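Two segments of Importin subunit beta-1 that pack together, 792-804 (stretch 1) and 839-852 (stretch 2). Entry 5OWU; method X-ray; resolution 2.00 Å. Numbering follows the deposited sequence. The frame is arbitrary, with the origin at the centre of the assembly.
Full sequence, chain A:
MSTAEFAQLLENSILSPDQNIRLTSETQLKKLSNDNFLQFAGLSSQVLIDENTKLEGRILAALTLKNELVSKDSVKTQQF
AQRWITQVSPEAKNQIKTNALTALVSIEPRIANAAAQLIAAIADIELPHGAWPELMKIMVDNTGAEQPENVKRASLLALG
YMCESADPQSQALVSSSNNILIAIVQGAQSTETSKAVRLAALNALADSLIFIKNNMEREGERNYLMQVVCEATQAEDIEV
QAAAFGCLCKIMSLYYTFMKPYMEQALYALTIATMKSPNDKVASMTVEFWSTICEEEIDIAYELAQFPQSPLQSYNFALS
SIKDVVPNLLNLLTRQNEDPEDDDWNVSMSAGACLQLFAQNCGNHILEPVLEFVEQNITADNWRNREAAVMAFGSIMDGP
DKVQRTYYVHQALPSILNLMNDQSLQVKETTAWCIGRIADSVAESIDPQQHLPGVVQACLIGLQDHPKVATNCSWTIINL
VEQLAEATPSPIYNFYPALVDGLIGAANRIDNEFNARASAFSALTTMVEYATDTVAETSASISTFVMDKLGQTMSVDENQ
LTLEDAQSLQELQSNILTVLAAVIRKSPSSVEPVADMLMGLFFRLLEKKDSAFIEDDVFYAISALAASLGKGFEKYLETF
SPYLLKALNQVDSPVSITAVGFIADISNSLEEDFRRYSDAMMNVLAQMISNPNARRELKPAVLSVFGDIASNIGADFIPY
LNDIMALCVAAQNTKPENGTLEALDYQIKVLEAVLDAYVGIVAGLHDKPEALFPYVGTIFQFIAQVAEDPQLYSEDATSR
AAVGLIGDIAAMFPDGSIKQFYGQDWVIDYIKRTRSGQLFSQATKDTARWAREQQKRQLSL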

# COMPACT_ATOMS: atom_id res chain seq x y z
N LEU A 792 -4.00 8.44 12.45
CA LEU A 792 -4.98 8.11 13.48
C LEU A 792 -6.08 9.16 13.57
O LEU A 792 -7.26 8.85 13.34
CB LEU A 792 -4.27 7.95 14.83
CG LEU A 792 -3.39 6.70 14.96
CD1 LEU A 792 -2.50 6.76 16.20
CD2 LEU A 792 -4.26 5.44 15.00
N TYR A 793 -5.74 10.41 13.89
CA TYR A 793 -6.80 11.36 14.20
C TYR A 793 -7.61 11.77 12.98
O TYR A 793 -8.78 12.13 13.12
CB TYR A 793 -6.25 12.60 14.93
CG TYR A 793 -5.39 13.55 14.12
CD1 TYR A 793 -5.97 14.47 13.23
CD2 TYR A 793 -4.01 13.58 14.27
CE1 TYR A 793 -5.19 15.35 12.51
CE2 TYR A 793 -3.22 14.47 13.56
CZ TYR A 793 -3.81 15.35 12.68
OH TYR A 793 -3.03 16.22 11.96
N SER A 794 -7.03 11.69 11.78
CA SER A 794 -7.78 12.04 10.57
C SER A 794 -8.89 11.04 10.28
O SER A 794 -9.81 11.35 9.51
CB SER A 794 -6.84 12.13 9.37
OG SER A 794 -6.30 10.87 9.02
N GLU A 795 -8.84 9.84 10.87
CA GLU A 795 -9.91 8.86 10.71
C GLU A 795 -11.06 9.19 11.65
O GLU A 795 -10.88 9.23 12.87
CB GLU A 795 -9.39 7.45 10.98
CG GLU A 795 -8.46 6.89 9.91
CD GLU A 795 -9.18 6.53 8.62
OE1 GLU A 795 -10.39 6.19 8.68
OE2 GLU A 795 -8.55 6.58 7.55
N ASP A 796 -12.24 9.41 11.08
CA ASP A 796 -13.40 9.82 11.86
C ASP A 796 -13.66 8.88 13.03
O ASP A 796 -13.88 9.33 14.17
CB ASP A 796 -14.63 9.91 10.95
CG ASP A 796 -15.83 10.48 11.65
OD1 ASP A 796 -15.73 11.61 12.19
OD2 ASP A 796 -16.88 9.82 11.67
N ALA A 797 -13.65 7.57 12.78
CA ALA A 797 -13.99 6.60 13.83
C ALA A 797 -12.92 6.58 14.92
O ALA A 797 -13.24 6.44 16.11
CB ALA A 797 -14.16 5.20 13.23
N THR A 798 -11.65 6.69 14.53
CA THR A 798 -10.57 6.72 15.51
C THR A 798 -10.70 7.92 16.44
O THR A 798 -10.63 7.78 17.66
CB THR A 798 -9.21 6.73 14.79
OG1 THR A 798 -9.11 5.58 13.94
CG2 THR A 798 -8.05 6.74 15.80
N SER A 799 -10.91 9.11 15.87
CA SER A 799 -11.05 10.30 16.70
C SER A 799 -12.31 10.23 17.55
O SER A 799 -12.30 10.68 18.70
CB SER A 799 -11.05 11.56 15.83
OG SER A 799 -9.73 12.05 15.68
N ARG A 800 -13.40 9.69 17.00
CA ARG A 800 -14.61 9.55 17.79
C ARG A 800 -14.37 8.66 19.00
O ARG A 800 -14.78 8.99 20.12
CB ARG A 800 -15.75 8.99 16.95
CG ARG A 800 -17.06 8.87 17.73
CD ARG A 800 -18.26 8.61 16.83
NE ARG A 800 -18.16 7.35 16.09
CZ ARG A 800 -18.05 7.25 14.76
NH1 ARG A 800 -18.05 8.33 13.99
NH2 ARG A 800 -17.96 6.05 14.20
N ALA A 801 -13.68 7.54 18.80
CA ALA A 801 -13.42 6.65 19.93
C ALA A 801 -12.48 7.30 20.94
O ALA A 801 -12.70 7.19 22.15
CB ALA A 801 -12.86 5.32 19.43
N ALA A 802 -11.43 7.98 20.48
CA ALA A 802 -10.44 8.54 21.40
C ALA A 802 -11.03 9.68 22.23
O ALA A 802 -10.86 9.73 23.46
CB ALA A 802 -9.22 9.02 20.62
N VAL A 803 -11.70 10.63 21.57
CA VAL A 803 -12.31 11.72 22.32
C VAL A 803 -13.42 11.16 23.22
O VAL A 803 -13.63 11.64 24.35
CB VAL A 803 -12.80 12.81 21.34
CG1 VAL A 803 -14.09 12.41 20.66
CG2 VAL A 803 -12.94 14.14 22.04
N GLY A 804 -14.09 10.10 22.77
CA GLY A 804 -15.03 9.40 23.64
C GLY A 804 -14.37 8.87 24.90
O GLY A 804 -14.93 8.98 25.99
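Stretch 2 839-852: LFSQATKDTARWAR

When neighbouring parallel helices begin at about the same level, a single acidic side chain there can tie one to the other. Segments 792-804 and 839-852 of importin subunit beta-1 offer a compact example. In the first segment, an earlier helix passes through Leu792 and Tyr793, and Glu795 then takes the N-cap position of a new helix that runs from Asp796 through Gly804 and beyond. The second opens with the extended backbone of Phe840 (phi/psi -72/140°) and Ser841 (-64/173°), then enters a helix at Gln842 that continues past Arg852. The two helices are nearly parallel, with a crossing angle of 19° and a closest axial approach of 8.6 Å. Their register is read from the nearest CA pairs: Asp796 CA lies 5.4 Å from Phe840 CA, Arg800 CA 4.6 Å from Thr844 CA, Val803 CA 5.8 Å from Ala848 CA, and Gly804 CA 5.7 Å from Thr847 CA. One helical turn in the first segment is thus matched by about one in the second.

The polar end of the contact is organised by Asp796, whose t rotamer brings its carboxylate close to the start of the second helix. Its OD1 accepts from Ser841 N at 2.9 Å and from Thr844 OG1 at 2.6 Å, while Asp796 OD2 accepts from Ser841 OG at 2.7 Å. Ser841 meanwhile caps its own helix, its OG receiving a weak bond from Thr844 N at 3.4 Å. The cap residue and the first turn that it closes are therefore both fastened to the same carboxylate. Arg800, one turn further along, joins the arrangement: its NH1 forms a salt bridge with Asp796 OD2 at 3.0 Å, through a weak hydrogen bond, and donates to Thr844 OG1 at 3.1 Å. Thr844 OG1 consequently links the acid and the base, as donor to one and acceptor from the other.

Phe840 extends this end of the interface toward the break before the first helix. Its ring meets Tyr793 O edge-on, with CZ 3.3 Å from that oxygen, and Ser799 OG, which donates to Tyr793 O at 2.7 Å, lies 4.1 Å from Phe840 CZ.

Farther along, the contact becomes largely apolar. Val803 points toward the second helix, where its CG1 lies 3.7 Å from Thr847 CG2 and its CG2 reaches Ala851 CB at 3.5 Å and Ala848 CB at 4.2 Å. Val803 CG2 also lies 3.8 Å from Ala848 CA, so the valine packs against the helix backbone as well as the alanine methyls. Thr847 CG2 is 3.4 Å from Gly804 CA and 3.6 Å from Arg800 O; Thr847 OG1 donates to Ala843 O at 2.9 Å and is also 3.6 Å from Arg800 CG. The polar network, the Phe840 ring and the packing round Val803 and Thr847 account for most of the 576 Å² buried, both sides summed.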

# COMPACT_ATOMS: atom_id res chain seq x y z
N LEU A 839 -15.02 17.60 8.16
CA LEU A 839 -15.01 16.27 7.57
C LEU A 839 -15.29 15.19 8.61
O LEU A 839 -15.57 14.04 8.22
CB LEU A 839 -13.67 16.00 6.88
CG LEU A 839 -13.44 16.85 5.63
CD1 LEU A 839 -12.30 17.81 5.85
CD2 LEU A 839 -13.19 15.97 4.41
N PHE A 840 -15.21 15.51 9.90
CA PHE A 840 -15.69 14.60 10.93
C PHE A 840 -17.21 14.56 10.92
O PHE A 840 -17.87 15.59 10.75
CB PHE A 840 -15.19 15.04 12.30
CG PHE A 840 -13.71 14.90 12.49
CD1 PHE A 840 -13.06 13.74 12.12
CD2 PHE A 840 -12.97 15.95 13.02
CE1 PHE A 840 -11.69 13.61 12.29
CE2 PHE A 840 -11.60 15.82 13.18
CZ PHE A 840 -10.96 14.65 12.82
N SER A 841 -17.76 13.37 11.10
CA SER A 841 -19.21 13.20 11.13
C SER A 841 -19.80 13.95 12.32
O SER A 841 -19.09 14.47 13.19
CB SER A 841 -19.57 11.72 11.19
OG SER A 841 -19.14 11.16 12.42
N GLN A 842 -21.13 13.98 12.37
CA GLN A 842 -21.81 14.66 13.46
C GLN A 842 -21.79 13.83 14.74
O GLN A 842 -21.83 14.40 15.83
CB GLN A 842 -23.25 14.99 13.08
CG GLN A 842 -23.85 16.14 13.88
CD GLN A 842 -23.21 17.48 13.55
OE1 GLN A 842 -22.74 17.70 12.43
NE2 GLN A 842 -23.17 18.38 14.53
N ALA A 843 -21.75 12.50 14.63
CA ALA A 843 -21.60 11.68 15.82
C ALA A 843 -20.26 11.97 16.50
O ALA A 843 -20.18 12.08 17.73
CB ALA A 843 -21.72 10.20 15.47
N THR A 844 -19.20 12.09 15.70
CA THR A 844 -17.89 12.45 16.24
C THR A 844 -17.93 13.80 16.94
O THR A 844 -17.36 13.97 18.02
CB THR A 844 -16.85 12.46 15.12
OG1 THR A 844 -16.76 11.15 14.54
CG2 THR A 844 -15.48 12.87 15.63
N LYS A 845 -18.60 14.78 16.34
CA LYS A 845 -18.65 16.11 16.95
C LYS A 845 -19.49 16.10 18.22
O LYS A 845 -19.17 16.81 19.18
CB LYS A 845 -19.18 17.13 15.93
CG LYS A 845 -18.30 17.23 14.69
CD LYS A 845 -18.94 18.06 13.58
CE LYS A 845 -18.25 19.40 13.43
NZ LYS A 845 -18.79 20.18 12.28
N ASP A 846 -20.56 15.30 18.24
CA ASP A 846 -21.33 15.13 19.47
C ASP A 846 -20.47 14.55 20.57
O ASP A 846 -20.47 15.03 21.71
CB ASP A 846 -22.54 14.23 19.20
CG ASP A 846 -23.48 14.79 18.14
OD1 ASP A 846 -23.52 16.03 17.96
OD2 ASP A 846 -24.18 13.99 17.49
N THR A 847 -19.72 13.49 20.25
CA THR A 847 -18.82 12.90 21.23
C THR A 847 -17.80 13.92 21.72
O THR A 847 -17.50 13.99 22.92
CB THR A 847 -18.11 11.68 20.64
OG1 THR A 847 -19.08 10.77 20.09
CG2 THR A 847 -17.29 10.95 21.70
N ALA A 848 -17.27 14.74 20.81
CA ALA A 848 -16.31 15.77 21.21
C ALA A 848 -16.96 16.79 22.14
O ALA A 848 -16.32 17.30 23.06
CB ALA A 848 -15.74 16.47 19.98
N ARG A 849 -18.24 17.10 21.92
CA ARG A 849 -18.96 17.98 22.83
C ARG A 849 -19.05 17.36 24.22
O ARG A 849 -18.73 18.01 25.23
CB ARG A 849 -20.36 18.28 22.28
CG ARG A 849 -21.31 19.00 23.24
CD ARG A 849 -20.86 20.42 23.55
NE ARG A 849 -21.99 21.26 23.95
CZ ARG A 849 -21.91 22.57 24.19
NH1 ARG A 849 -20.76 23.21 24.06
NH2 ARG A 849 -23.00 23.24 24.55
N TRP A 850 -19.47 16.09 24.30
CA TRP A 850 -19.48 15.38 25.58
C TRP A 850 -18.12 15.46 26.26
O TRP A 850 -18.01 15.79 27.45
CB TRP A 850 -19.92 13.93 25.34
CG TRP A 850 -19.55 12.94 26.42
CD1 TRP A 850 -18.63 11.94 26.32
CD2 TRP A 850 -20.11 12.84 27.73
NE1 TRP A 850 -18.57 11.22 27.50
CE2 TRP A 850 -19.47 11.76 28.38
CE3 TRP A 850 -21.09 13.56 28.43
CZ2 TRP A 850 -19.78 11.38 29.69
CZ3 TRP A 850 -21.39 13.18 29.73
CH2 TRP A 850 -20.73 12.10 30.35
N ALA A 851 -17.05 15.21 25.50
CA ALA A 851 -15.70 15.25 26.06
C ALA A 851 -15.35 16.65 26.56
O ALA A 851 -14.66 16.79 27.58
CB ALA A 851 -14.69 14.81 25.00
N ARG A 852 -15.80 17.69 25.86
CA ARG A 852 -15.52 19.06 26.28
C ARG A 852 -16.24 19.38 27.59
O ARG A 852 -15.64 19.94 28.51
CB ARG A 852 -15.93 20.03 25.18
CG ARG A 852 -15.62 21.49 25.47
CD ARG A 852 -14.16 21.69 25.78
NE ARG A 852 -13.76 23.09 25.74
CZ ARG A 852 -12.57 23.54 26.11
NH1 ARG A 852 -11.65 22.70 26.56
NH2 ARG A 852 -12.29 24.84 26.03